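Local atomic coordinates of putative esterase PA1618 (Pseudomonas aeruginosa, PDB entry 4QD9), a protein that probably hydrolyses acyl-CoA thioesters, as a hotdog-fold member of the PaaI thioesterase family, possibly including 1,4-dihydroxy-2-naphthoyl-CoA. Residues Gly98-Val103 / Ile118-Asp123; His114-Arg119 / Leu133-Val138. All coordinates share one frame; numbering follows the deposited sequence.

Contact 1 of 2, residues Gly98-Val103 / Ile118-Asp123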
loop_
_atom_site.group_PDB
_atom_site.type_symbol
_atom_site.label_atom_id
_atom_site.label_comp_id
_atom_site.label_asym_id
_atom_site.label_seq_id
_atom_site.Cartn_x
_atom_site.Cartn_y
_atom_site.Cartn_z
ATOM N N GLY A 98 7.058 -10.875 13.780
ATOM C CA GLY A 98 6.880 -9.841 14.787
ATOM C C GLY A 98 5.855 -8.814 14.341
ATOM O O GLY A 98 4.880 -9.157 13.669
ATOM N N ARG A 99 6.066 -7.559 14.726
ATOM C CA ARG A 99 5.178 -6.471 14.308
ATOM C C ARG A 99 5.983 -5.364 13.654
ATOM O O ARG A 99 7.183 -5.229 13.901
ATOM C CB ARG A 99 4.415 -5.911 15.505
ATOM C CG ARG A 99 3.460 -6.921 16.138
ATOM C CD ARG A 99 2.617 -6.288 17.234
ATOM N NE ARG A 99 1.602 -5.376 16.710
ATOM C CZ ARG A 99 0.442 -5.767 16.188
ATOM N NH1 ARG A 99 0.150 -7.063 16.093
ATOM N NH2 ARG A 99 -0.430 -4.864 15.749
ATOM N N VAL A 100 5.326 -4.581 12.803
ATOM C CA VAL A 100 5.946 -3.378 12.271
ATOM C C VAL A 100 5.221 -2.177 12.874
ATOM O O VAL A 100 3.991 -2.151 12.940
ATOM C CB VAL A 100 5.945 -3.371 10.714
ATOM C CG1 VAL A 100 4.534 -3.566 10.167
ATOM C CG2 VAL A 100 6.589 -2.097 10.182
ATOM N N THR A 101 5.988 -1.208 13.365
ATOM C CA THR A 101 5.407 -0.045 14.038
ATOM C C THR A 101 5.655 1.226 13.227
ATOM O O THR A 101 6.774 1.470 12.783
ATOM C CB THR A 101 6.005 0.107 15.438
ATOM O OG1 THR A 101 5.759 -1.098 16.174
ATOM C CG2 THR A 101 5.376 1.283 16.181
ATOM N N ALA A 102 4.606 2.030 13.038
ATOM C CA ALA A 102 4.726 3.274 12.276
ATOM C C ALA A 102 4.417 4.460 13.175
ATOM O O ALA A 102 3.488 4.409 13.980
ATOM C CB ALA A 102 3.785 3.267 11.097
ATOM N N VAL A 103 5.195 5.522 13.024
ATOM C CA VAL A 103 4.971 6.762 13.768
ATOM C C VAL A 103 4.794 7.879 12.753
ATOM O O VAL A 103 5.632 8.053 11.867
ATOM C CB VAL A 103 6.182 7.083 14.652
ATOM C CG1 VAL A 103 5.984 8.413 15.404
ATOM C CG2 VAL A 103 6.428 5.948 15.625
ATOM N N ILE A 118 6.063 9.450 7.836
ATOM C CA ILE A 118 5.738 8.212 8.556
ATOM C C ILE A 118 6.966 7.293 8.561
ATOM O O ILE A 118 7.488 6.936 7.502
ATOM C CB ILE A 118 4.515 7.471 7.960
ATOM C CG1 ILE A 118 3.296 8.396 7.915
ATOM C CG2 ILE A 118 4.147 6.261 8.837
ATOM C CD1 ILE A 118 2.979 8.915 6.539
ATOM N N ARG A 119 7.433 6.927 9.754
ATOM C CA ARG A 119 8.637 6.109 9.892
ATOM C C ARG A 119 8.233 4.743 10.444
ATOM O O ARG A 119 7.506 4.671 11.440
ATOM C CB ARG A 119 9.639 6.764 10.848
ATOM C CG ARG A 119 9.989 8.224 10.561
ATOM C CD ARG A 119 10.763 8.387 9.279
ATOM N NE ARG A 119 11.159 9.780 9.068
ATOM C CZ ARG A 119 12.352 10.283 9.380
ATOM N NH1 ARG A 119 13.293 9.505 9.905
ATOM N NH2 ARG A 119 12.608 11.563 9.149
ATOM N N LEU A 120 8.688 3.671 9.791
ATOM C CA LEU A 120 8.335 2.314 10.191
ATOM C C LEU A 120 9.600 1.555 10.609
ATOM O O LEU A 120 10.695 1.785 10.059
ATOM C CB LEU A 120 7.614 1.555 9.065
ATOM C CG LEU A 120 6.198 1.995 8.659
ATOM C CD1 LEU A 120 6.241 3.319 7.920
ATOM C CD2 LEU A 120 5.537 0.942 7.789
ATOM N N SER A 121 9.442 0.661 11.586
ATOM C CA SER A 121 10.543 -0.200 12.023
ATOM C C SER A 121 9.984 -1.506 12.562
ATOM O O SER A 121 8.841 -1.561 13.033
ATOM C CB SER A 121 11.364 0.494 13.114
ATOM O OG SER A 121 10.570 0.725 14.265
ATOM N N GLY A 122 10.788 -2.563 12.487
ATOM C CA GLY A 122 10.379 -3.843 13.024
ATOM C C GLY A 122 10.754 -3.918 14.488
ATOM O O GLY A 122 11.211 -2.932 15.082
ATOM N N ASP A 123 10.567 -5.087 15.084
ATOM C CA ASP A 123 10.802 -5.220 16.514
ATOM C C ASP A 123 12.264 -4.994 16.941
ATOM O O ASP A 123 12.521 -4.651 18.098
ATOM C CB ASP A 123 10.234 -6.548 17.026
ATOM C CG ASP A 123 8.718 -6.562 17.016
ATOM O OD1 ASP A 123 8.111 -5.476 17.187
ATOM O OD2 ASP A 123 8.129 -7.646 16.832
HETATM O O HOH W 1 9.283 -7.113 13.119
HETATM O O HOH W 2 7.712 -3.034 15.816
HETATM O O HOH W 3 8.734 2.857 14.469
#

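Contact 2 of 2, residues His114-Arg119 / Leu133-Val138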
loop_
_atom_site.group_PDB
_atom_site.type_symbol
_atom_site.label_atom_id
_atom_site.label_comp_id
_atom_site.label_asym_id
_atom_site.label_seq_id
_atom_site.Cartn_x
_atom_site.Cartn_y
_atom_site.Cartn_z
ATOM N N HIS A 114 -2.386 18.276 3.525
ATOM C CA HIS A 114 -1.550 17.973 4.677
ATOM C C HIS A 114 -0.426 17.082 4.181
ATOM O O HIS A 114 -0.638 16.267 3.285
ATOM C CB HIS A 114 -2.317 17.165 5.721
ATOM C CG HIS A 114 -3.425 17.911 6.396
ATOM N ND1 HIS A 114 -4.340 17.282 7.214
ATOM C CD2 HIS A 114 -3.763 19.223 6.388
ATOM C CE1 HIS A 114 -5.194 18.177 7.681
ATOM N NE2 HIS A 114 -4.870 19.360 7.190
ATOM N N VAL A 115 0.761 17.213 4.760
ATOM C CA VAL A 115 1.860 16.311 4.411
ATOM C C VAL A 115 2.360 15.657 5.699
ATOM O O VAL A 115 2.684 16.353 6.667
ATOM C CB VAL A 115 3.007 17.075 3.697
ATOM C CG1 VAL A 115 4.145 16.120 3.322
ATOM C CG2 VAL A 115 2.482 17.788 2.443
ATOM N N TRP A 116 2.394 14.320 5.718
ATOM C CA TRP A 116 2.826 13.565 6.895
ATOM C C TRP A 116 4.098 12.785 6.616
ATOM O O TRP A 116 4.265 12.245 5.520
ATOM C CB TRP A 116 1.742 12.555 7.308
ATOM C CG TRP A 116 0.476 13.216 7.771
ATOM C CD1 TRP A 116 -0.638 13.476 7.018
ATOM C CD2 TRP A 116 0.216 13.747 9.074
ATOM N NE1 TRP A 116 -1.582 14.123 7.785
ATOM C CE2 TRP A 116 -1.079 14.309 9.046
ATOM C CE3 TRP A 116 0.947 13.791 10.267
ATOM C CZ2 TRP A 116 -1.661 14.918 10.172
ATOM C CZ3 TRP A 116 0.361 14.402 11.391
ATOM C CH2 TRP A 116 -0.929 14.954 11.325
ATOM N N ASP A 117 4.962 12.712 7.628
ATOM C CA ASP A 117 6.182 11.895 7.599
ATOM C C ASP A 117 5.905 10.638 8.427
ATOM O O ASP A 117 5.518 10.743 9.589
ATOM C CB ASP A 117 7.325 12.727 8.191
ATOM C CG ASP A 117 8.569 11.914 8.514
ATOM O OD1 ASP A 117 9.231 11.414 7.582
ATOM O OD2 ASP A 117 8.909 11.812 9.712
ATOM N N ILE A 118 6.063 9.450 7.836
ATOM C CA ILE A 118 5.738 8.212 8.556
ATOM C C ILE A 118 6.966 7.293 8.561
ATOM O O ILE A 118 7.488 6.936 7.502
ATOM C CB ILE A 118 4.515 7.471 7.960
ATOM C CG1 ILE A 118 3.296 8.396 7.915
ATOM C CG2 ILE A 118 4.147 6.261 8.837
ATOM C CD1 ILE A 118 2.979 8.915 6.539
ATOM N N ARG A 119 7.433 6.927 9.754
ATOM C CA ARG A 119 8.637 6.109 9.892
ATOM C C ARG A 119 8.233 4.743 10.444
ATOM O O ARG A 119 7.506 4.671 11.440
ATOM C CB ARG A 119 9.639 6.764 10.848
ATOM C CG ARG A 119 9.989 8.224 10.561
ATOM C CD ARG A 119 10.763 8.387 9.279
ATOM N NE ARG A 119 11.159 9.780 9.068
ATOM C CZ ARG A 119 12.352 10.283 9.380
ATOM N NH1 ARG A 119 13.293 9.505 9.905
ATOM N NH2 ARG A 119 12.608 11.563 9.149
ATOM N N LEU A 133 3.182 11.086 2.948
ATOM C CA LEU A 133 1.783 11.023 2.523
ATOM C C LEU A 133 1.254 12.437 2.373
ATOM O O LEU A 133 1.441 13.259 3.272
ATOM C CB LEU A 133 0.955 10.329 3.606
ATOM C CG LEU A 133 -0.564 10.283 3.396
ATOM C CD1 LEU A 133 -0.918 9.497 2.148
ATOM C CD2 LEU A 133 -1.239 9.645 4.623
ATOM N N THR A 134 0.588 12.704 1.254
ATOM C CA THR A 134 -0.067 13.993 1.020
ATOM C C THR A 134 -1.560 13.742 0.985
ATOM O O THR A 134 -2.030 12.942 0.188
ATOM C CB THR A 134 0.365 14.577 -0.320
ATOM O OG1 THR A 134 1.795 14.659 -0.352
ATOM C CG2 THR A 134 -0.229 15.973 -0.536
ATOM N N MET A 135 -2.296 14.424 1.860
ATOM C CA MET A 135 -3.752 14.300 1.939
ATOM C C MET A 135 -4.363 15.564 1.376
ATOM O O MET A 135 -3.819 16.648 1.573
ATOM C CB MET A 135 -4.194 14.180 3.400
ATOM C CG MET A 135 -3.570 13.032 4.177
ATOM S SD MET A 135 -4.276 11.487 3.617
ATOM C CE MET A 135 -6.009 11.709 4.045
ATOM N N ALA A 136 -5.476 15.430 0.657
ATOM C CA ALA A 136 -6.253 16.591 0.224
ATOM C C ALA A 136 -7.325 16.870 1.269
ATOM O O ALA A 136 -7.914 15.942 1.805
ATOM C CB ALA A 136 -6.904 16.325 -1.126
ATOM N N VAL A 137 -7.562 18.147 1.557
ATOM C CA VAL A 137 -8.617 18.548 2.486
ATOM C C VAL A 137 -9.761 19.048 1.628
ATOM O O VAL A 137 -9.577 19.999 0.864
ATOM C CB VAL A 137 -8.163 19.686 3.413
ATOM C CG1 VAL A 137 -9.270 20.004 4.428
ATOM C CG2 VAL A 137 -6.873 19.315 4.128
ATOM N N VAL A 138 -10.923 18.406 1.751
ATOM C CA VAL A 138 -12.044 18.617 0.826
ATOM C C VAL A 138 -13.320 19.023 1.578
ATOM O O VAL A 138 -13.676 18.396 2.577
ATOM C CB VAL A 138 -12.346 17.330 0.032
ATOM C CG1 VAL A 138 -13.287 17.616 -1.110
ATOM C CG2 VAL A 138 -11.058 16.712 -0.502
#

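Contact 1 of 2, residues Gly98-Val103 / Ile118-Asp123
Thr-101 and Ser-121 form an antiparallel hydrogen-bonded pair, and Val-103 with Arg-119 repeats it two residues on. The straightest of the four bonds runs from Thr-101 N to Ser-121 O (2.9 Å, 175° at the hydrogen). Between these pairs Ala-102 and Leu-120 form a non-hydrogen-bonded pair, where Leu-120 CA comes within 3.1 Å of Thr-101 O in a CA-H...O contact.

Next to the last backbone pair, a side chain supplies the bond. Asp-123 turns its CG beside its own N (chi1 -70°), which brings OD2 to 2.9 Å from Arg-99 N; the N-H arrives from above the carboxylate plane. Three waters bridge the two segments: one joins Arg-99 O to Asp-123 N, and on the side of Thr-101 and Ser-121 a second lies between Thr-101 OG1 and Asp-123 OD1 and a third links Thr-101 O with Ser-121 OG.

The apolar contacts lie on the face opposite Thr-101 and Ser-121. Ala-102 CB touches both Leu-120 CG, at 3.7 Å, and Ile-118 CG2, at 3.8 Å, while the Val-100 side chain runs at a slant to that of Leu-120, its CG2 4.0 Å from Leu-120 CB.

This apolar face packs on helix 56-72, with Ala-102 against Leu-62 and Leu-66 and Leu-120 against Ser-59. Strand 36-42 continues the sheet beyond 99-103, where Arg-99 NE bonds Ser-40 OG, and strand 127-139 continues it beyond 118-121.

Contact 2 of 2, residues His114-Arg119 / Leu133-Val138
His-114 and Met-135 exchange two backbone hydrogen bonds, as do Trp-116 and Leu-133, in antiparallel strands whose axes approach to 4.7 Å at 154°; the shortest of the four bonds is Trp-116 N to Leu-133 O, 2.8 Å. Val-115 and Thr-134 form the non-hydrogen-bonded pair between them, with their side chains on the face away from the histidine and tryptophan.

On the buried face, Val-137 lays CG2 over one face of the His-114 imidazole in a CH-pi contact, 3.9 Å from the ring centroid and offset toward NE2, its nearest ring atom. Met-135, its CG beside the backbone N (chi1 -57°), meets the edge of the Trp-116 indole instead, CG lying 4.1 Å from CD1 and near the ring plane. Farther along, Ile-118 reaches across with CD1 to Leu-133 CB at 3.8 Å. The rings are tethered from beyond the sheet: His-114 ND1 and Trp-116 NE1 both hydrogen-bond Ser-71 OG, which restrains the rotation of each ring.

Strands 113-121 and 127-139 make a beta hairpin, and its buried face lies against helix 56-72, where Trp-116 touches Ala-70 and Met-135 touches Ser-68. An antiparallel sheet wrapped around a long central helix is the hallmark of the hotdog fold.

Strand 113-121 is paired along both its edges: with strand 99-106 in contact 1 and with strand 127-139 in contact 2. The segments overlap at Ile-118 and Arg-119, of which Ile-118 touches both neighbours. The two centres lie about 18 Å apart, on opposite sides of the chain's centre; contact 2 uses the earlier part of the strand and contact 1 the later part. Along the chain the three strands follow in order, 99-106, then 113-121, then 127-139, with the short strand 108-109 between the first two, an antiparallel meander within one curved sheet. Both contacts turn apolar side chains to helix 56-72, so both pack on the same helix, as expected for a hotdog fold.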